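Local coordinates for protein glycosyltransferase (duf1792) (Streptococcus sanguinis, PDB 5V4A) that binds UDP and probably transfers sugar from a nucleotide donor, through a GT-D-type glycosyltransferase domain that forms the C-terminal part of a longer protein, at residues 16-20 with 133-137; 58-62 with 103-109. All coordinates share one frame. Residues are numbered along the deposited sequence.

Contact 1: 16-20 with 133-137; sequences DYLLE and KLKQL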
loop_
_atom_site.group_PDB
_atom_site.type_symbol
_atom_site.label_atom_id
_atom_site.label_comp_id
_atom_site.label_asym_id
_atom_site.label_seq_id
_atom_site.Cartn_x
_atom_site.Cartn_y
_atom_site.Cartn_z
ATOM N N ASP A 16 -7.307 -3.786 2.237
ATOM C CA ASP A 16 -7.915 -2.522 2.663
ATOM C C ASP A 16 -8.767 -2.695 3.919
ATOM O O ASP A 16 -8.867 -1.770 4.738
ATOM C CB ASP A 16 -8.783 -1.936 1.548
ATOM C CG ASP A 16 -7.974 -1.306 0.417
ATOM O OD1 ASP A 16 -6.728 -1.226 0.502
ATOM O OD2 ASP A 16 -8.613 -0.987 -0.593
ATOM N N TYR A 17 -9.425 -3.849 4.070
ATOM C CA TYR A 17 -10.224 -4.084 5.274
ATOM C C TYR A 17 -9.342 -4.136 6.513
ATOM O O TYR A 17 -9.669 -3.529 7.542
ATOM C CB TYR A 17 -11.035 -5.383 5.141
ATOM C CG TYR A 17 -12.110 -5.574 6.226
ATOM C CD1 TYR A 17 -11.837 -6.273 7.384
ATOM C CD2 TYR A 17 -13.369 -5.016 6.081
ATOM C CE1 TYR A 17 -12.813 -6.459 8.365
ATOM C CE2 TYR A 17 -14.345 -5.162 7.061
ATOM C CZ TYR A 17 -14.062 -5.886 8.197
ATOM O OH TYR A 17 -15.032 -6.047 9.163
ATOM N N LEU A 18 -8.211 -4.847 6.427
ATOM C CA LEU A 18 -7.296 -4.943 7.561
ATOM C C LEU A 18 -6.689 -3.590 7.899
ATOM O O LEU A 18 -6.477 -3.282 9.076
ATOM C CB LEU A 18 -6.198 -5.973 7.264
ATOM C CG LEU A 18 -6.631 -7.432 7.072
ATOM C CD1 LEU A 18 -5.450 -8.344 6.717
ATOM C CD2 LEU A 18 -7.368 -7.973 8.313
ATOM N N LEU A 19 -6.355 -2.791 6.876
ATOM C CA LEU A 19 -5.821 -1.451 7.118
ATOM C C LEU A 19 -6.869 -0.533 7.729
ATOM O O LEU A 19 -6.557 0.256 8.626
ATOM C CB LEU A 19 -5.300 -0.846 5.818
ATOM C CG LEU A 19 -4.010 -1.510 5.327
ATOM C CD1 LEU A 19 -3.738 -1.207 3.862
ATOM C CD2 LEU A 19 -2.855 -1.048 6.187
ATOM N N GLU A 20 -8.104 -0.609 7.229
ATOM C CA GLU A 20 -9.192 0.227 7.729
ATOM C C GLU A 20 -9.586 -0.147 9.151
ATOM O O GLU A 20 -9.733 0.726 10.016
ATOM C CB GLU A 20 -10.403 0.098 6.812
ATOM C CG GLU A 20 -11.534 1.055 7.150
ATOM C CD GLU A 20 -11.262 2.460 6.660
ATOM O OE1 GLU A 20 -11.410 3.413 7.459
ATOM O OE2 GLU A 20 -10.907 2.606 5.472
ATOM N N LYS A 133 1.010 -2.779 0.507
ATOM C CA LYS A 133 -0.034 -2.666 1.531
ATOM C C LYS A 133 0.193 -3.651 2.670
ATOM O O LYS A 133 -0.078 -3.339 3.841
ATOM C CB LYS A 133 -1.404 -2.875 0.895
ATOM C CG LYS A 133 -1.835 -1.705 0.005
ATOM C CD LYS A 133 -3.336 -1.665 -0.199
ATOM C CE LYS A 133 -3.761 -2.422 -1.411
ATOM N NZ LYS A 133 -5.178 -2.194 -1.755
ATOM N N LEU A 134 0.705 -4.840 2.349
ATOM C CA LEU A 134 1.074 -5.785 3.396
ATOM C C LEU A 134 2.142 -5.194 4.300
ATOM O O LEU A 134 2.017 -5.239 5.527
ATOM C CB LEU A 134 1.574 -7.092 2.777
ATOM C CG LEU A 134 0.546 -8.115 2.300
ATOM C CD1 LEU A 134 1.130 -9.011 1.208
ATOM C CD2 LEU A 134 0.046 -8.980 3.477
ATOM N N LYS A 135 3.192 -4.601 3.703
ATOM C CA LYS A 135 4.264 -4.039 4.520
ATOM C C LYS A 135 3.748 -2.943 5.435
ATOM O O LYS A 135 4.242 -2.801 6.555
ATOM C CB LYS A 135 5.413 -3.489 3.662
ATOM C CG LYS A 135 6.225 -4.558 2.913
ATOM C CD LYS A 135 7.399 -3.930 2.237
ATOM C CE LYS A 135 8.257 -4.963 1.557
ATOM N NZ LYS A 135 9.129 -4.248 0.591
ATOM N N GLN A 136 2.736 -2.193 4.997
ATOM C CA GLN A 136 2.185 -1.120 5.814
ATOM C C GLN A 136 1.493 -1.655 7.066
ATOM O O GLN A 136 1.338 -0.916 8.043
ATOM C CB GLN A 136 1.205 -0.289 4.978
ATOM C CG GLN A 136 0.819 1.063 5.591
ATOM C CD GLN A 136 1.976 2.042 5.662
ATOM O OE1 GLN A 136 2.931 1.953 4.895
ATOM N NE2 GLN A 136 1.899 2.974 6.599
ATOM N N LEU A 137 1.086 -2.921 7.058
ATOM C CA LEU A 137 0.469 -3.519 8.239
ATOM C C LEU A 137 1.452 -3.609 9.398
ATOM O O LEU A 137 1.050 -3.501 10.563
ATOM C CB LEU A 137 -0.073 -4.900 7.889
ATOM C CG LEU A 137 -1.291 -4.957 6.971
ATOM C CD1 LEU A 137 -1.548 -6.401 6.588
ATOM C CD2 LEU A 137 -2.512 -4.396 7.679
#

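Contact 2: 58-62 with 103-109; sequences MSMES and ICRAPWY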
loop_
_atom_site.group_PDB
_atom_site.type_symbol
_atom_site.label_atom_id
_atom_site.label_comp_id
_atom_site.label_asym_id
_atom_site.label_seq_id
_atom_site.Cartn_x
_atom_site.Cartn_y
_atom_site.Cartn_z
ATOM N N MET A 58 -13.968 -21.992 10.150
ATOM C CA MET A 58 -14.359 -21.739 8.762
ATOM C C MET A 58 -15.799 -21.278 8.632
ATOM O O MET A 58 -16.136 -20.576 7.672
ATOM C CB MET A 58 -14.169 -22.996 7.913
ATOM C CG MET A 58 -12.735 -23.390 7.658
ATOM S SD MET A 58 -12.629 -24.880 6.643
ATOM C CE MET A 58 -13.623 -24.370 5.244
ATOM N N SER A 59 -16.669 -21.707 9.541
ATOM C CA SER A 59 -18.094 -21.435 9.464
ATOM C C SER A 59 -18.482 -20.098 10.086
ATOM O O SER A 59 -19.665 -19.769 10.108
ATOM C CB SER A 59 -18.862 -22.559 10.158
ATOM O OG SER A 59 -18.637 -22.505 11.559
ATOM N N MET A 60 -17.517 -19.352 10.609
ATOM C CA MET A 60 -17.738 -18.107 11.332
ATOM C C MET A 60 -17.808 -16.908 10.394
ATOM O O MET A 60 -17.202 -16.900 9.321
ATOM C CB MET A 60 -16.623 -17.921 12.346
ATOM C CG MET A 60 -16.887 -18.699 13.579
ATOM S SD MET A 60 -15.524 -18.422 14.665
ATOM C CE MET A 60 -16.186 -17.056 15.611
ATOM N N GLU A 61 -18.534 -15.878 10.825
ATOM C CA GLU A 61 -18.662 -14.656 10.040
ATOM C C GLU A 61 -17.590 -13.640 10.411
ATOM O O GLU A 61 -17.121 -13.580 11.552
ATOM C CB GLU A 61 -20.051 -14.037 10.210
ATOM C CG GLU A 61 -21.179 -15.040 10.020
ATOM C CD GLU A 61 -22.552 -14.421 10.200
ATOM O OE1 GLU A 61 -22.698 -13.539 11.076
ATOM O OE2 GLU A 61 -23.486 -14.828 9.472
ATOM N N SER A 62 -17.207 -12.834 9.423
ATOM C CA SER A 62 -16.125 -11.875 9.579
ATOM C C SER A 62 -16.654 -10.547 10.120
ATOM O O SER A 62 -17.789 -10.144 9.838
ATOM C CB SER A 62 -15.416 -11.655 8.241
ATOM O OG SER A 62 -14.778 -12.838 7.782
ATOM N N ILE A 103 -20.155 -25.837 4.859
ATOM C CA ILE A 103 -19.539 -25.236 6.038
ATOM C C ILE A 103 -19.594 -23.709 5.973
ATOM O O ILE A 103 -19.860 -23.042 6.977
ATOM C CB ILE A 103 -18.082 -25.721 6.193
ATOM C CG1 ILE A 103 -18.000 -27.250 6.292
ATOM C CG2 ILE A 103 -17.435 -25.063 7.410
ATOM C CD1 ILE A 103 -16.597 -27.805 6.044
ATOM N N CYS A 104 -19.318 -23.131 4.813
ATOM C CA CYS A 104 -19.092 -21.691 4.688
ATOM C C CYS A 104 -20.390 -21.004 4.284
ATOM O O CYS A 104 -20.731 -20.936 3.101
ATOM C CB CYS A 104 -17.968 -21.419 3.696
ATOM S SG CYS A 104 -16.470 -22.278 4.160
ATOM N N ARG A 105 -21.111 -20.482 5.278
ATOM C CA ARG A 105 -22.415 -19.867 5.066
ATOM C C ARG A 105 -22.442 -18.418 5.542
ATOM O O ARG A 105 -23.515 -17.817 5.646
ATOM C CB ARG A 105 -23.481 -20.704 5.781
ATOM C CG ARG A 105 -23.673 -22.067 5.131
ATOM C CD ARG A 105 -23.969 -23.167 6.146
ATOM N NE ARG A 105 -25.350 -23.232 6.604
ATOM C CZ ARG A 105 -25.874 -24.295 7.207
ATOM N NH1 ARG A 105 -25.126 -25.373 7.421
ATOM N NH2 ARG A 105 -27.140 -24.282 7.600
ATOM N N ALA A 106 -21.273 -17.828 5.778
ATOM C CA ALA A 106 -21.194 -16.438 6.185
ATOM C C ALA A 106 -21.531 -15.520 5.014
ATOM O O ALA A 106 -21.470 -15.933 3.853
ATOM C CB ALA A 106 -19.798 -16.123 6.719
ATOM N N PRO A 107 -21.934 -14.276 5.301
ATOM C CA PRO A 107 -22.201 -13.327 4.208
ATOM C C PRO A 107 -21.015 -13.095 3.282
ATOM O O PRO A 107 -21.206 -13.025 2.063
ATOM C CB PRO A 107 -22.599 -12.044 4.954
ATOM C CG PRO A 107 -23.121 -12.512 6.261
ATOM C CD PRO A 107 -22.328 -13.736 6.615
ATOM N N TRP A 108 -19.804 -12.964 3.822
ATOM C CA TRP A 108 -18.626 -12.681 3.009
ATOM C C TRP A 108 -17.380 -13.206 3.707
ATOM O O TRP A 108 -17.378 -13.468 4.913
ATOM C CB TRP A 108 -18.468 -11.170 2.714
ATOM C CG TRP A 108 -18.210 -10.309 3.934
ATOM C CD1 TRP A 108 -19.153 -9.742 4.755
ATOM C CD2 TRP A 108 -16.937 -9.943 4.480
ATOM N NE1 TRP A 108 -18.541 -9.041 5.765
ATOM C CE2 TRP A 108 -17.183 -9.143 5.616
ATOM C CE3 TRP A 108 -15.611 -10.203 4.111
ATOM C CZ2 TRP A 108 -16.157 -8.610 6.390
ATOM C CZ3 TRP A 108 -14.591 -9.670 4.882
ATOM C CH2 TRP A 108 -14.871 -8.888 6.011
ATOM N N TYR A 109 -16.315 -13.368 2.915
ATOM C CA TYR A 109 -15.014 -13.813 3.394
ATOM C C TYR A 109 -13.924 -12.971 2.749
ATOM O O TYR A 109 -14.084 -12.472 1.632
ATOM C CB TYR A 109 -14.761 -15.288 3.063
ATOM C CG TYR A 109 -15.691 -16.241 3.775
ATOM C CD1 TYR A 109 -16.978 -16.480 3.293
ATOM C CD2 TYR A 109 -15.284 -16.914 4.922
ATOM C CE1 TYR A 109 -17.840 -17.353 3.947
ATOM C CE2 TYR A 109 -16.136 -17.797 5.572
ATOM C CZ TYR A 109 -17.411 -18.005 5.080
ATOM O OH TYR A 109 -18.257 -18.869 5.723
HETATM O O HOH W 1 -21.317 -20.347 8.325
HETATM O O HOH W 2 -16.653 -15.107 7.270
HETATM O O HOH W 3 -18.886 -12.628 7.179
HETATM O O HOH W 4 -18.536 -7.636 8.442
#

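Contact 1: 16-20 with 133-137
A salt bridge ties the two helices together at one end of this contact: Lys-133 NZ donates to Asp-16 OD1 at 2.9 Å. The side chain of Lys-133, whose CA-to-CB bond points toward helix 11-21, reaches the carboxylate with a kink at chi3 (-91°). Its CA lies 8.0 Å from the CA of Asp-16, and the CA-to-CB bond of Asp-16 points away from the partner helix, so the carboxylate must bend back to meet the ammonium group. The same NZ also hydrogen-bonds to Asn-12, one turn earlier on helix 11-21, so two polar groups of that helix hold the lysine.

The aliphatic part of Lys-133 is not idle, because Leu-19 CD1 packs on its CD at 4.1 Å. Leu-19 is the most heavily covered residue here, filling the gap between the axes; its CD2 lies 3.7 Å from Leu-137 CD2 and 4.3 Å from Gln-136 CG. Leu-137 CD2 also reaches Leu-18 CB, at 4.0 Å.

This is helix-helix packing inside the GT-D glycosyltransferase fold, between helix 11-21, which leads into strand 24-27 of the three-stranded parallel sheet, and helix 127-138, which precedes strand 142-148 of the five-stranded one. The short segments run in broadly the same direction, crossing at 27°, with 10.1 Å between their axes, a spacing bridged by leucine and lysine side chains. Beyond the pair, Leu-18 continues the apolar packing onto Met-67 of strand 66-70 and onto Ile-114. The second subunit also reaches this contact, its Val-128 packing against Leu-19 and its Gly-129 against Asp-16.

Contact 2: 58-62 with 103-109
Neither segment is regular helix or strand, yet their backbones run alongside each other in the same direction: Ser-59 CA lies 4.9 Å from Cys-104 CA, and Glu-61 CA is again 4.9 Å from Ala-106 CA. From Met-60 to Ser-62 the chain is extended, while 103-109 leaves its helix at Cys-104. No direct backbone-to-backbone hydrogen bond joins the two. Ser-59 CA makes a CA-H...O contact with Ile-103 O at 3.4 Å, and water does much of the rest. Water 1 donates to Ser-59 O (2.5 Å) and accepts from Arg-105 N (3.1 Å). Water 2 donates to Met-60 O (2.8 Å) and Trp-108 O (3.0 Å), and water 3 links Ser-62 N and Trp-108 O, each at 2.8 Å.

The Tyr-109 side chain turns back toward its own segment and 58-62, so that its OH accepts from Ala-106 N at 3.2 Å and gives a weak hydrogen bond to Met-58 O at 3.3 Å. Ser-62 CB sits over the six-membered ring of Trp-108 in a CH-pi contact, 3.8 Å from the centroid. At the other end Met-58 CE meets Cys-104 SG at 3.7 Å, and Met-58 CB meets Ile-103 CG2 at 3.9 Å. Nearer the surface, Glu-61 CG covers Ala-106 CB at 3.7 Å.

The contact joins the loops that carry helices 48-58 and 82-103 into strands 66-70 and 110-111, neighbours in the three-stranded parallel sheet of the GT-D fold. Met-58 and Ile-103 both pack on Val-36 of helix 30-36, while Cys-104 and Tyr-109 rest against Leu-70 of strand 66-70.

In the fold
The centres of contacts 1 and 2 are 21 Å apart, but the two meet where Tyr-17 CZ comes within 3.8 Å of Trp-108 CH2, the rings packed edge-to-face. Met-67 of strand 66-70 touches the side chains of Tyr-17, Leu-18 and Trp-108, so one strand of the three-stranded sheet is common ground. Neither contact is part of the UDP site: the side chains of Leu-18 in contact 1 and Met-58 in contact 2 are each about 12 Å from the bound nucleotide. UDP-binding Arg-27 lies about 8 Å from Leu-18 and about 9 Å from Tyr-109, side chain to side chain. Contact 1 borders the second subunit, whereas contact 2 touches no other chain.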